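Local atomic coordinates of diketoreductase (Acinetobacter baylyi, PDB entry 4E12), a protein that reduces dicarbonyl compounds, probably with NADH as cofactor, and belongs to the NAD-dependent 3-hydroxyacyl-CoA dehydrogenase family. Residues F233-T242 with L272-Y283. Residues are numbered along the deposited sequence; the frame is centred on the assembly and turned at random.
Sequences FEIFDIVGLT and LGLATGEGFYRY
Leu272 lies against the start of helix 241-249: its carbonyl O takes the N-H of Leu241 (Leu241 N to Leu272 O 2.9 Å), the first amide after Gly240 at the N-cap position, while both of its methyls press on Thr242 CG2. Gly273 packs its CA against the backbone carbonyl O of Asp237. Leu274 N then donates to Asp237 O at 3.0 Å, nearly straight at 173° although it lies above the carbonyl plane, and Leu274 CD2 runs beside Ile238 CG1. After the turn at 274-277, Gly279 brings its CA within 3.3 Å of Asp237 OD1. Phe280 N donates to the syn lone pair of Asp237 OD1 (2.8 Å). The Phe280 ring receives the edge of Phe233 in a T-shaped stack, with Phe233 CD1 over the centre of the Phe280 ring and the planes 64° apart, and Leu241 CD2 also touches it. Tyr281 N donates to Asp237 OD2 (3.0 Å), again on a syn lone pair, and Tyr281 lays CE2 against Glu234 CG, its hydroxyl bonding Asp219. Tyr283 OH, on the C-terminal residue, donates to the anti lone pair of Asp237 OD2 at 2.6 Å, and water 1 links it to Glu234 O. The buried carboxylate of Asp237 is thus gripped by three donors; its CG stands anti to the carbonyl carbon (chi1 -74°), which aims the group at the tail. The tail clasps helix 232-239 and the start of helix 241-249 within the all-helical C-terminal domain, Phe233 and Phe280 packing together on helices 193-209 and 215-226 and Leu241 on helix 253-267.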
loop_
_atom_site.group_PDB
_atom_site.type_symbol
_atom_site.label_atom_id
_atom_site.label_comp_id
_atom_site.label_asym_id
_atom_site.label_seq_id
_atom_site.Cartn_x
_atom_site.Cartn_y
_atom_site.Cartn_z
ATOM N N PHE A 233 -0.673 -4.877 9.054
ATOM C CA PHE A 233 -0.693 -6.002 9.986
ATOM C C PHE A 233 -2.033 -6.722 9.971
ATOM O O PHE A 233 -2.098 -7.945 10.131
ATOM C CB PHE A 233 -0.169 -5.587 11.366
ATOM C CG PHE A 233 1.292 -5.212 11.332
ATOM C CD1 PHE A 233 2.268 -6.202 11.433
ATOM C CD2 PHE A 233 1.692 -3.886 11.187
ATOM C CE1 PHE A 233 3.624 -5.873 11.391
ATOM C CE2 PHE A 233 3.051 -3.555 11.138
ATOM C CZ PHE A 233 4.008 -4.542 11.243
ATOM N N GLU A 234 -3.094 -5.969 9.720
ATOM C CA GLU A 234 -4.393 -6.582 9.495
ATOM C C GLU A 234 -4.283 -7.469 8.261
ATOM O O GLU A 234 -4.814 -8.579 8.240
ATOM C CB GLU A 234 -5.435 -5.500 9.267
ATOM C CG GLU A 234 -5.570 -4.557 10.416
ATOM C CD GLU A 234 -6.616 -3.521 10.145
ATOM O OE1 GLU A 234 -6.248 -2.419 9.701
ATOM O OE2 GLU A 234 -7.807 -3.822 10.357
ATOM N N ILE A 235 -3.588 -6.969 7.240
ATOM C CA ILE A 235 -3.323 -7.735 6.018
ATOM C C ILE A 235 -2.479 -8.973 6.305
ATOM O O ILE A 235 -2.803 -10.046 5.795
ATOM C CB ILE A 235 -2.658 -6.867 4.914
ATOM C CG1 ILE A 235 -3.609 -5.742 4.494
ATOM C CG2 ILE A 235 -2.216 -7.731 3.732
ATOM C CD1 ILE A 235 -3.056 -4.792 3.433
ATOM N N PHE A 236 -1.411 -8.860 7.106
ATOM C CA PHE A 236 -0.639 -10.056 7.513
ATOM C C PHE A 236 -1.504 -11.146 8.143
ATOM O O PHE A 236 -1.294 -12.342 7.902
ATOM C CB PHE A 236 0.472 -9.723 8.532
ATOM C CG PHE A 236 1.752 -9.230 7.913
ATOM C CD1 PHE A 236 2.293 -7.996 8.281
ATOM C CD2 PHE A 236 2.421 -10.004 6.969
ATOM C CE1 PHE A 236 3.498 -7.535 7.709
ATOM C CE2 PHE A 236 3.626 -9.560 6.388
ATOM C CZ PHE A 236 4.164 -8.318 6.762
ATOM N N ASP A 237 -2.431 -10.747 9.001
ATOM C CA ASP A 237 -3.350 -11.723 9.602
ATOM C C ASP A 237 -4.180 -12.458 8.540
ATOM O O ASP A 237 -4.429 -13.656 8.657
ATOM C CB ASP A 237 -4.271 -11.084 10.645
ATOM C CG ASP A 237 -3.558 -10.745 11.946
ATOM O OD1 ASP A 237 -2.428 -11.219 12.168
ATOM O OD2 ASP A 237 -4.144 -10.007 12.764
ATOM N N ILE A 238 -4.609 -11.740 7.514
ATOM C CA ILE A 238 -5.395 -12.324 6.438
ATOM C C ILE A 238 -4.569 -13.270 5.576
ATOM O O ILE A 238 -5.022 -14.371 5.248
ATOM C CB ILE A 238 -6.027 -11.214 5.582
ATOM C CG1 ILE A 238 -7.051 -10.467 6.432
ATOM C CG2 ILE A 238 -6.621 -11.799 4.315
ATOM C CD1 ILE A 238 -7.570 -9.222 5.830
ATOM N N VAL A 239 -3.367 -12.842 5.215
ATOM C CA VAL A 239 -2.423 -13.689 4.496
ATOM C C VAL A 239 -2.208 -14.984 5.269
ATOM O O VAL A 239 -2.196 -16.077 4.696
ATOM C CB VAL A 239 -1.047 -12.988 4.335
ATOM C CG1 VAL A 239 -0.041 -13.914 3.652
ATOM C CG2 VAL A 239 -1.204 -11.720 3.522
ATOM N N GLY A 240 -2.053 -14.851 6.582
ATOM C CA GLY A 240 -1.688 -15.992 7.387
ATOM C C GLY A 240 -0.255 -15.817 7.810
ATOM O O GLY A 240 0.612 -15.527 6.976
ATOM N N LEU A 241 0.005 -15.951 9.096
ATOM C CA LEU A 241 1.347 -15.669 9.570
ATOM C C LEU A 241 2.303 -16.817 9.291
ATOM O O LEU A 241 3.509 -16.603 9.117
ATOM C CB LEU A 241 1.322 -15.256 11.034
ATOM C CG LEU A 241 0.435 -14.059 11.398
ATOM C CD1 LEU A 241 0.720 -13.706 12.869
ATOM C CD2 LEU A 241 0.710 -12.867 10.470
ATOM N N THR A 242 1.786 -18.038 9.210
ATOM C CA THR A 242 2.655 -19.143 8.838
ATOM C C THR A 242 3.157 -18.881 7.414
ATOM O O THR A 242 4.337 -19.067 7.101
ATOM C CB THR A 242 1.943 -20.533 8.906
ATOM O OG1 THR A 242 1.023 -20.662 7.819
ATOM C CG2 THR A 242 1.159 -20.661 10.197
ATOM N N LEU A 272 -1.684 -17.462 14.564
ATOM C CA LEU A 272 -1.350 -17.527 13.144
ATOM C C LEU A 272 -2.146 -16.547 12.294
ATOM O O LEU A 272 -1.982 -16.484 11.069
ATOM C CB LEU A 272 -1.540 -18.953 12.631
ATOM C CG LEU A 272 -0.741 -20.029 13.357
ATOM C CD1 LEU A 272 -0.962 -21.370 12.683
ATOM C CD2 LEU A 272 0.732 -19.667 13.322
ATOM N N GLY A 273 -3.006 -15.774 12.942
ATOM C CA GLY A 273 -3.787 -14.806 12.211
ATOM C C GLY A 273 -5.260 -15.142 12.162
ATOM O O GLY A 273 -5.821 -15.685 13.116
ATOM N N LEU A 274 -5.875 -14.821 11.033
ATOM C CA LEU A 274 -7.306 -14.959 10.829
ATOM C C LEU A 274 -7.749 -16.407 11.069
ATOM O O LEU A 274 -8.754 -16.659 11.742
ATOM C CB LEU A 274 -7.624 -14.515 9.402
ATOM C CG LEU A 274 -8.989 -13.914 9.107
ATOM C CD1 LEU A 274 -9.230 -12.752 10.063
ATOM C CD2 LEU A 274 -9.003 -13.437 7.661
ATOM N N ALA A 275 -6.967 -17.350 10.557
ATOM C CA ALA A 275 -7.267 -18.778 10.677
ATOM C C ALA A 275 -7.477 -19.255 12.106
ATOM O O ALA A 275 -8.411 -20.015 12.377
ATOM C CB ALA A 275 -6.171 -19.607 10.019
ATOM N N THR A 276 -6.601 -18.856 13.021
ATOM C CA THR A 276 -6.713 -19.362 14.386
ATOM C C THR A 276 -7.556 -18.425 15.226
ATOM O O THR A 276 -7.875 -18.727 16.378
ATOM C CB THR A 276 -5.323 -19.598 15.059
ATOM O OG1 THR A 276 -4.594 -18.365 15.133
ATOM C CG2 THR A 276 -4.519 -20.597 14.261
ATOM N N GLY A 277 -7.936 -17.290 14.647
ATOM C CA GLY A 277 -8.726 -16.331 15.396
ATOM C C GLY A 277 -7.912 -15.286 16.140
ATOM O O GLY A 277 -8.469 -14.435 16.837
ATOM N N GLU A 278 -6.589 -15.345 16.001
ATOM C CA GLU A 278 -5.708 -14.341 16.586
ATOM C C GLU A 278 -4.377 -14.340 15.862
ATOM O O GLU A 278 -3.798 -15.399 15.628
ATOM C CB GLU A 278 -5.449 -14.607 18.068
ATOM C CG GLU A 278 -4.582 -13.535 18.714
ATOM C CD GLU A 278 -4.473 -13.666 20.216
ATOM O OE1 GLU A 278 -5.058 -14.611 20.782
ATOM O OE2 GLU A 278 -3.812 -12.803 20.833
ATOM N N GLY A 279 -3.926 -13.152 15.488
ATOM C CA GLY A 279 -2.575 -12.957 14.995
ATOM C C GLY A 279 -1.977 -11.701 15.610
ATOM O O GLY A 279 -1.866 -11.599 16.835
ATOM N N PHE A 280 -1.599 -10.731 14.787
ATOM C CA PHE A 280 -1.307 -9.411 15.323
ATOM C C PHE A 280 -2.518 -8.852 16.079
ATOM O O PHE A 280 -2.366 -8.120 17.061
ATOM C CB PHE A 280 -0.876 -8.472 14.202
ATOM C CG PHE A 280 0.486 -8.764 13.700
ATOM C CD1 PHE A 280 1.597 -8.316 14.408
ATOM C CD2 PHE A 280 0.676 -9.488 12.532
ATOM C CE1 PHE A 280 2.872 -8.588 13.955
ATOM C CE2 PHE A 280 1.941 -9.763 12.071
ATOM C CZ PHE A 280 3.048 -9.312 12.783
ATOM N N TYR A 281 -3.719 -9.192 15.621
ATOM C CA TYR A 281 -4.945 -8.792 16.319
ATOM C C TYR A 281 -5.696 -10.003 16.823
ATOM O O TYR A 281 -5.477 -11.120 16.350
ATOM C CB TYR A 281 -5.873 -7.993 15.401
ATOM C CG TYR A 281 -5.279 -6.692 14.946
ATOM C CD1 TYR A 281 -5.457 -5.513 15.689
ATOM C CD2 TYR A 281 -4.535 -6.630 13.772
ATOM C CE1 TYR A 281 -4.899 -4.302 15.253
ATOM C CE2 TYR A 281 -3.975 -5.441 13.333
ATOM C CZ TYR A 281 -4.157 -4.280 14.069
ATOM O OH TYR A 281 -3.590 -3.117 13.601
ATOM N N ARG A 282 -6.590 -9.775 17.783
ATOM C CA ARG A 282 -7.434 -10.836 18.320
ATOM C C ARG A 282 -8.800 -10.714 17.653
ATOM O O ARG A 282 -9.354 -9.618 17.567
ATOM C CB ARG A 282 -7.554 -10.700 19.844
ATOM C CG ARG A 282 -8.210 -11.888 20.524
ATOM C CD ARG A 282 -8.090 -11.792 22.038
ATOM N NE ARG A 282 -8.515 -13.027 22.691
ATOM C CZ ARG A 282 -8.518 -13.218 24.007
ATOM N NH1 ARG A 282 -8.117 -12.251 24.823
ATOM N NH2 ARG A 282 -8.918 -14.377 24.512
ATOM N N TYR A 283 -9.325 -11.826 17.150
ATOM C CA TYR A 283 -10.578 -11.813 16.395
ATOM C C TYR A 283 -11.687 -12.533 17.161
ATOM O O TYR A 283 -11.388 -13.122 18.227
ATOM C CB TYR A 283 -10.367 -12.430 15.001
ATOM C CG TYR A 283 -9.346 -11.652 14.219
ATOM C CD1 TYR A 283 -8.000 -12.037 14.201
ATOM C CD2 TYR A 283 -9.721 -10.518 13.502
ATOM C CE1 TYR A 283 -7.050 -11.302 13.488
ATOM C CE2 TYR A 283 -8.787 -9.779 12.786
ATOM C CZ TYR A 283 -7.454 -10.179 12.783
ATOM O OH TYR A 283 -6.552 -9.443 12.070
HETATM O O HOH W 1 -7.189 -8.689 9.522
HETATM O O HOH W 2 -5.569 -16.418 7.549
#